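Long-range contacts in phosphoenolpyruvate-protein phosphotransferase (Coxiella burnetii, PDB 3TRC), which probably transfers phosphate from phosphoenolpyruvate to a histidine of a carrier protein, and is represented here by its GAF domain, likely a regulatory module: residues A[52-57]-A[70-75]; A[77-82]-A[96-101]. All blocks are in the same frame, centred on the assembly; numbering follows the deposited sequence.

Contact 1: residues A[52-57]-A[70-75]; sequences HGEYVL and KLRLKF. With NA (sodium ion), chain C.
Residues 52-57 and 70-75 pair as an antiparallel beta hairpin at one edge of the GAF domain sheet, where strand 72-74 lies against strand 54-61. Tyr55 and Leu73 are a hydrogen-bonded pair, with Tyr55 N 2.7 Å from Leu73 O and Leu73 N bonding back to Tyr55 O; Leu57 N to Leu71 O and Phe75 N to Gly53 O extend the pairing. Glu54, Val56, Arg72 and Lys74 share one face. There the Glu54 carboxylate is split between two cations: OE1 takes Arg72 NH1 at 2.9 Å, while OE2 takes Lys74 NZ at 2.9 Å from above the carboxylate plane. Arg72 NH1 also bridges to Asp49, and Val56 CG2 packs over one face of the guanidinium, 3.3 Å from NH1. At the end away from the connection, Gly53 and Glu54 both face Asp49 of strand 42-49, a G1 bulge, and Gly53 CA makes a CH-pi contact over the Phe75 ring, 3.7 Å from its centroid. Phe75 in turn puts its edge toward the face of Tyr55, the planes 54° apart and CD1 3.6 Å from Tyr55 CE2. At the edge of its own ring, Tyr55 OH binds the sodium ion at 2.7 Å, with the metal in the ring plane.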
loop_
_atom_site.group_PDB
_atom_site.type_symbol
_atom_site.label_atom_id
_atom_site.label_comp_id
_atom_site.label_asym_id
_atom_site.label_seq_id
_atom_site.Cartn_x
_atom_site.Cartn_y
_atom_site.Cartn_z
ATOM N N HIS A 52 0.907 18.608 -23.722
ATOM C CA HIS A 52 1.649 19.863 -23.647
ATOM C C HIS A 52 3.082 19.674 -23.144
ATOM O O HIS A 52 3.852 20.633 -23.085
ATOM C CB HIS A 52 0.917 20.865 -22.751
ATOM C CG HIS A 52 -0.451 21.221 -23.244
ATOM N ND1 HIS A 52 -1.604 20.818 -22.606
ATOM C CD2 HIS A 52 -0.849 21.936 -24.322
ATOM C CE1 HIS A 52 -2.654 21.272 -23.267
ATOM N NE2 HIS A 52 -2.223 21.955 -24.312
ATOM N N GLY A 53 3.427 18.445 -22.775
ATOM C CA GLY A 53 4.769 18.142 -22.305
ATOM C C GLY A 53 5.127 18.887 -21.032
ATOM O O GLY A 53 6.230 19.424 -20.894
ATOM N N GLU A 54 4.182 18.919 -20.098
ATOM C CA GLU A 54 4.356 19.626 -18.836
ATOM C C GLU A 54 3.806 18.820 -17.674
ATOM O O GLU A 54 2.836 18.080 -17.820
ATOM C CB GLU A 54 3.616 20.967 -18.873
ATOM C CG GLU A 54 4.118 21.948 -19.909
ATOM C CD GLU A 54 3.176 23.124 -20.103
ATOM O OE1 GLU A 54 1.941 22.939 -20.013
ATOM O OE2 GLU A 54 3.675 24.240 -20.346
ATOM N N TYR A 55 4.440 18.976 -16.519
ATOM C CA TYR A 55 3.880 18.521 -15.260
ATOM C C TYR A 55 2.934 19.588 -14.751
ATOM O O TYR A 55 3.270 20.767 -14.774
ATOM C CB TYR A 55 4.997 18.344 -14.244
ATOM C CG TYR A 55 5.997 17.316 -14.665
ATOM C CD1 TYR A 55 5.652 15.977 -14.649
ATOM C CD2 TYR A 55 7.272 17.672 -15.082
ATOM C CE1 TYR A 55 6.528 15.015 -15.021
ATOM C CE2 TYR A 55 8.176 16.694 -15.476
ATOM C CZ TYR A 55 7.778 15.361 -15.434
ATOM O OH TYR A 55 8.604 14.329 -15.790
ATOM N N VAL A 56 1.760 19.179 -14.282
ATOM C CA VAL A 56 0.797 20.127 -13.727
ATOM C C VAL A 56 0.603 19.879 -12.239
ATOM O O VAL A 56 0.356 18.755 -11.821
ATOM C CB VAL A 56 -0.570 19.993 -14.419
ATOM C CG1 VAL A 56 -1.530 21.063 -13.897
ATOM C CG2 VAL A 56 -0.407 20.105 -15.920
ATOM N N LEU A 57 0.729 20.924 -11.430
ATOM C CA LEU A 57 0.513 20.763 -9.997
ATOM C C LEU A 57 -0.946 20.405 -9.743
ATOM O O LEU A 57 -1.853 21.109 -10.198
ATOM C CB LEU A 57 0.871 22.052 -9.259
ATOM C CG LEU A 57 0.682 21.989 -7.746
ATOM C CD1 LEU A 57 1.699 21.031 -7.127
ATOM C CD2 LEU A 57 0.821 23.387 -7.147
ATOM N N LYS A 70 -2.722 24.909 -11.934
ATOM C CA LYS A 70 -2.177 26.007 -12.736
ATOM C C LYS A 70 -0.662 25.930 -12.974
ATOM O O LYS A 70 -0.195 26.149 -14.090
ATOM C CB LYS A 70 -2.525 27.351 -12.083
ATOM C CG LYS A 70 -4.018 27.571 -11.862
ATOM C CD LYS A 70 -4.766 27.586 -13.191
ATOM C CE LYS A 70 -6.265 27.734 -12.994
ATOM N NZ LYS A 70 -6.998 27.645 -14.291
ATOM N N LEU A 71 0.107 25.649 -11.928
ATOM C CA LEU A 71 1.560 25.605 -12.052
ATOM C C LEU A 71 1.989 24.493 -13.002
ATOM O O LEU A 71 1.655 23.330 -12.796
ATOM C CB LEU A 71 2.210 25.405 -10.684
ATOM C CG LEU A 71 3.734 25.282 -10.697
ATOM C CD1 LEU A 71 4.381 26.555 -11.227
ATOM C CD2 LEU A 71 4.240 24.954 -9.304
ATOM N N ARG A 72 2.727 24.866 -14.044
ATOM C CA ARG A 72 3.184 23.916 -15.052
ATOM C C ARG A 72 4.700 23.970 -15.202
ATOM O O ARG A 72 5.295 25.049 -15.267
ATOM C CB ARG A 72 2.492 24.185 -16.394
ATOM C CG ARG A 72 1.011 23.855 -16.367
ATOM C CD ARG A 72 0.247 24.367 -17.578
ATOM N NE ARG A 72 -1.097 23.801 -17.573
ATOM C CZ ARG A 72 -1.406 22.624 -18.107
ATOM N NH1 ARG A 72 -0.471 21.905 -18.722
ATOM N NH2 ARG A 72 -2.649 22.173 -18.039
ATOM N N LEU A 73 5.320 22.796 -15.245
ATOM C CA LEU A 73 6.767 22.684 -15.366
ATOM C C LEU A 73 7.067 21.813 -16.575
ATOM O O LEU A 73 6.459 20.763 -16.743
ATOM C CB LEU A 73 7.353 22.047 -14.105
ATOM C CG LEU A 73 7.082 22.781 -12.789
ATOM C CD1 LEU A 73 7.606 21.965 -11.609
ATOM C CD2 LEU A 73 7.705 24.163 -12.810
ATOM N N LYS A 74 7.997 22.243 -17.419
ATOM C CA LYS A 74 8.281 21.511 -18.650
ATOM C C LYS A 74 8.976 20.180 -18.398
ATOM O O LYS A 74 9.856 20.077 -17.537
ATOM C CB LYS A 74 9.126 22.364 -19.600
ATOM C CG LYS A 74 8.415 23.601 -20.123
ATOM C CD LYS A 74 7.257 23.221 -21.025
ATOM C CE LYS A 74 6.658 24.444 -21.700
ATOM N NZ LYS A 74 5.509 24.078 -22.576
ATOM N N PHE A 75 8.580 19.159 -19.151
ATOM C CA PHE A 75 9.265 17.874 -19.094
ATOM C C PHE A 75 10.764 18.100 -19.293
ATOM O O PHE A 75 11.174 18.879 -20.154
ATOM C CB PHE A 75 8.771 16.920 -20.190
ATOM C CG PHE A 75 7.394 16.337 -19.952
ATOM C CD1 PHE A 75 6.700 16.581 -18.781
ATOM C CD2 PHE A 75 6.807 15.529 -20.919
ATOM C CE1 PHE A 75 5.440 16.033 -18.576
ATOM C CE2 PHE A 75 5.547 14.979 -20.722
ATOM C CZ PHE A 75 4.860 15.235 -19.549
HETATM NA NA NA C . 10.836 15.075 -17.059
HETATM O O HOH W 1 5.662 25.335 -18.354
#

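Contact 2: residues A[77-82]-A[96-101]; sequences EGLIGL and PLHPAY. With NA (sodium ion), chain C; PO4 (phosphate ion), chain B.
On the surface of the GAF domain, loop 96-101 meets residues 77-82 beside the first turn of helix 78-86, where a phosphate ion, probably from the crystallisation liquor, is bound. Gly78, with its positive phi, brings its CA to 3.1 Å from Ala100 O in a CA-H...O contact. The rest of the interface is methyl groups against rings and Ala100 CB. Leu79, turned about its CB-CG bond to a chi2 of 51°, sets CD1 over the centre of the His98 ring, 3.9 Å from the centroid and 8° off the ring normal, a CH-pi contact. Pro99 CD lies toward the rim of the opposite face. His98 ND1 accepts Ala100 N at 3.0 Å close to the ring plane, which fixes the ring's rotation within the type I turn from His98 to Tyr101. The other Leu79 methyl, CD2, reaches the edge of the Tyr101 ring, 4.1 Å from Tyr101 CD1, while Leu82 CD2 approaches His98 CE1 at 3.8 Å. Next to Gly78 and Tyr101 the phosphate is gripped by Leu79 N to O4 at 2.8 Å and by Ile80 N to O3 at 2.9 Å; Lys102 N and Arg104 NH1 also bind it. Farther along the turn Gly81 O binds the sodium ion at 2.9 Å. Consecutive backbone amides on one anion at the first turn of a helix are typical of a helix N-terminal anion site.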
loop_
_atom_site.group_PDB
_atom_site.type_symbol
_atom_site.label_atom_id
_atom_site.label_comp_id
_atom_site.label_asym_id
_atom_site.label_seq_id
_atom_site.Cartn_x
_atom_site.Cartn_y
_atom_site.Cartn_z
ATOM N N GLU A 77 13.009 19.484 -17.520
ATOM C CA GLU A 77 13.619 20.691 -16.974
ATOM C C GLU A 77 13.650 20.724 -15.455
ATOM O O GLU A 77 12.733 20.247 -14.785
ATOM C CB GLU A 77 12.914 21.941 -17.503
ATOM C CG GLU A 77 13.017 22.110 -19.005
ATOM C CD GLU A 77 12.640 23.509 -19.452
ATOM O OE1 GLU A 77 12.176 24.301 -18.602
ATOM O OE2 GLU A 77 12.812 23.815 -20.650
ATOM N N GLY A 78 14.716 21.301 -14.916
ATOM C CA GLY A 78 14.851 21.436 -13.481
ATOM C C GLY A 78 15.028 20.120 -12.750
ATOM O O GLY A 78 15.185 19.057 -13.348
ATOM N N LEU A 79 14.999 20.202 -11.427
ATOM C CA LEU A 79 15.197 19.040 -10.587
ATOM C C LEU A 79 14.000 18.097 -10.693
ATOM O O LEU A 79 14.158 16.880 -10.759
ATOM C CB LEU A 79 15.399 19.493 -9.142
ATOM C CG LEU A 79 15.897 18.459 -8.142
ATOM C CD1 LEU A 79 17.142 17.746 -8.669
ATOM C CD2 LEU A 79 16.179 19.145 -6.810
ATOM N N ILE A 80 12.800 18.660 -10.695
ATOM C CA ILE A 80 11.601 17.844 -10.833
ATOM C C ILE A 80 11.594 17.114 -12.180
ATOM O O ILE A 80 11.258 15.927 -12.255
ATOM C CB ILE A 80 10.323 18.678 -10.604
ATOM C CG1 ILE A 80 10.261 19.095 -9.132
ATOM C CG2 ILE A 80 9.084 17.893 -10.994
ATOM C CD1 ILE A 80 9.175 20.099 -8.791
ATOM N N GLY A 81 11.994 17.820 -13.235
ATOM C CA GLY A 81 12.167 17.202 -14.538
ATOM C C GLY A 81 13.174 16.067 -14.492
ATOM O O GLY A 81 12.991 15.029 -15.123
ATOM N N LEU A 82 14.245 16.252 -13.729
ATOM C CA LEU A 82 15.270 15.218 -13.641
ATOM C C LEU A 82 14.725 13.953 -12.973
ATOM O O LEU A 82 15.017 12.841 -13.411
ATOM C CB LEU A 82 16.507 15.751 -12.919
ATOM C CG LEU A 82 17.746 14.858 -12.924
ATOM C CD1 LEU A 82 18.146 14.480 -14.353
ATOM C CD2 LEU A 82 18.891 15.548 -12.192
ATOM N N PRO A 96 18.626 23.568 -3.608
ATOM C CA PRO A 96 19.060 24.751 -4.362
ATOM C C PRO A 96 20.514 24.686 -4.826
ATOM O O PRO A 96 20.874 25.407 -5.759
ATOM C CB PRO A 96 18.859 25.890 -3.363
ATOM C CG PRO A 96 17.728 25.417 -2.504
ATOM C CD PRO A 96 17.998 23.941 -2.328
ATOM N N LEU A 97 21.329 23.841 -4.201
ATOM C CA LEU A 97 22.726 23.712 -4.608
ATOM C C LEU A 97 22.915 22.754 -5.784
ATOM O O LEU A 97 23.990 22.703 -6.376
ATOM C CB LEU A 97 23.606 23.279 -3.431
ATOM C CG LEU A 97 23.523 24.154 -2.177
ATOM C CD1 LEU A 97 24.527 23.687 -1.135
ATOM C CD2 LEU A 97 23.749 25.616 -2.532
ATOM N N HIS A 98 21.875 21.996 -6.122
ATOM C CA HIS A 98 21.959 21.066 -7.246
ATOM C C HIS A 98 21.985 21.845 -8.549
ATOM O O HIS A 98 21.224 22.796 -8.714
ATOM C CB HIS A 98 20.774 20.093 -7.238
ATOM C CG HIS A 98 20.942 18.926 -8.165
ATOM N ND1 HIS A 98 20.771 19.022 -9.529
ATOM C CD2 HIS A 98 21.258 17.632 -7.916
ATOM C CE1 HIS A 98 20.981 17.840 -10.083
ATOM N NE2 HIS A 98 21.280 16.980 -9.126
ATOM N N PRO A 99 22.867 21.449 -9.476
ATOM C CA PRO A 99 23.051 22.139 -10.759
ATOM C C PRO A 99 21.776 22.239 -11.597
ATOM O O PRO A 99 21.673 23.139 -12.431
ATOM C CB PRO A 99 24.077 21.260 -11.481
ATOM C CG PRO A 99 24.820 20.574 -10.393
ATOM C CD PRO A 99 23.805 20.325 -9.314
ATOM N N ALA A 100 20.826 21.331 -11.385
ATOM C CA ALA A 100 19.611 21.304 -12.195
ATOM C C ALA A 100 18.506 22.172 -11.606
ATOM O O ALA A 100 17.515 22.466 -12.276
ATOM C CB ALA A 100 19.118 19.873 -12.370
ATOM N N TYR A 101 18.678 22.581 -10.355
ATOM C CA TYR A 101 17.646 23.330 -9.644
ATOM C C TYR A 101 17.368 24.701 -10.261
ATOM O O TYR A 101 18.291 25.456 -10.564
ATOM C CB TYR A 101 18.023 23.482 -8.168
ATOM C CG TYR A 101 16.932 24.080 -7.303
ATOM C CD1 TYR A 101 15.944 23.281 -6.746
ATOM C CD2 TYR A 101 16.905 25.439 -7.031
ATOM C CE1 TYR A 101 14.949 23.823 -5.946
ATOM C CE2 TYR A 101 15.916 25.993 -6.237
ATOM C CZ TYR A 101 14.944 25.182 -5.694
ATOM O OH TYR A 101 13.958 25.726 -4.903
HETATM NA NA NA C . 10.836 15.075 -17.059
HETATM P P PO4 B . 12.805 22.844 -10.452
HETATM O O1 PO4 B . 12.438 23.639 -11.678
HETATM O O2 PO4 B . 12.296 23.552 -9.214
HETATM O O3 PO4 B . 12.206 21.465 -10.515
HETATM O O4 PO4 B . 14.305 22.731 -10.342
#

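Overall arrangement
Contacts 1 and 2 follow each other along the chain, strand 72-74 being followed, after a short loop, by helix 78-86, and their centres lie about 15 Å apart. Contact 1 is partly buried and lies in the sheet; contact 2 is a smaller surface contact between a helix start and a loop. Both use CA-H...O and ring contacts, but only the hairpin adds cross-segment hydrogen bonds and salt bridges, the latter on one face of the sheet. They touch where Leu73 CD1 packs on Ile80 CD1 at 3.7 Å. Both also supply the sodium site, Tyr55 from 52-57 and Gly81 from 77-82, with Glu85 as another ligand.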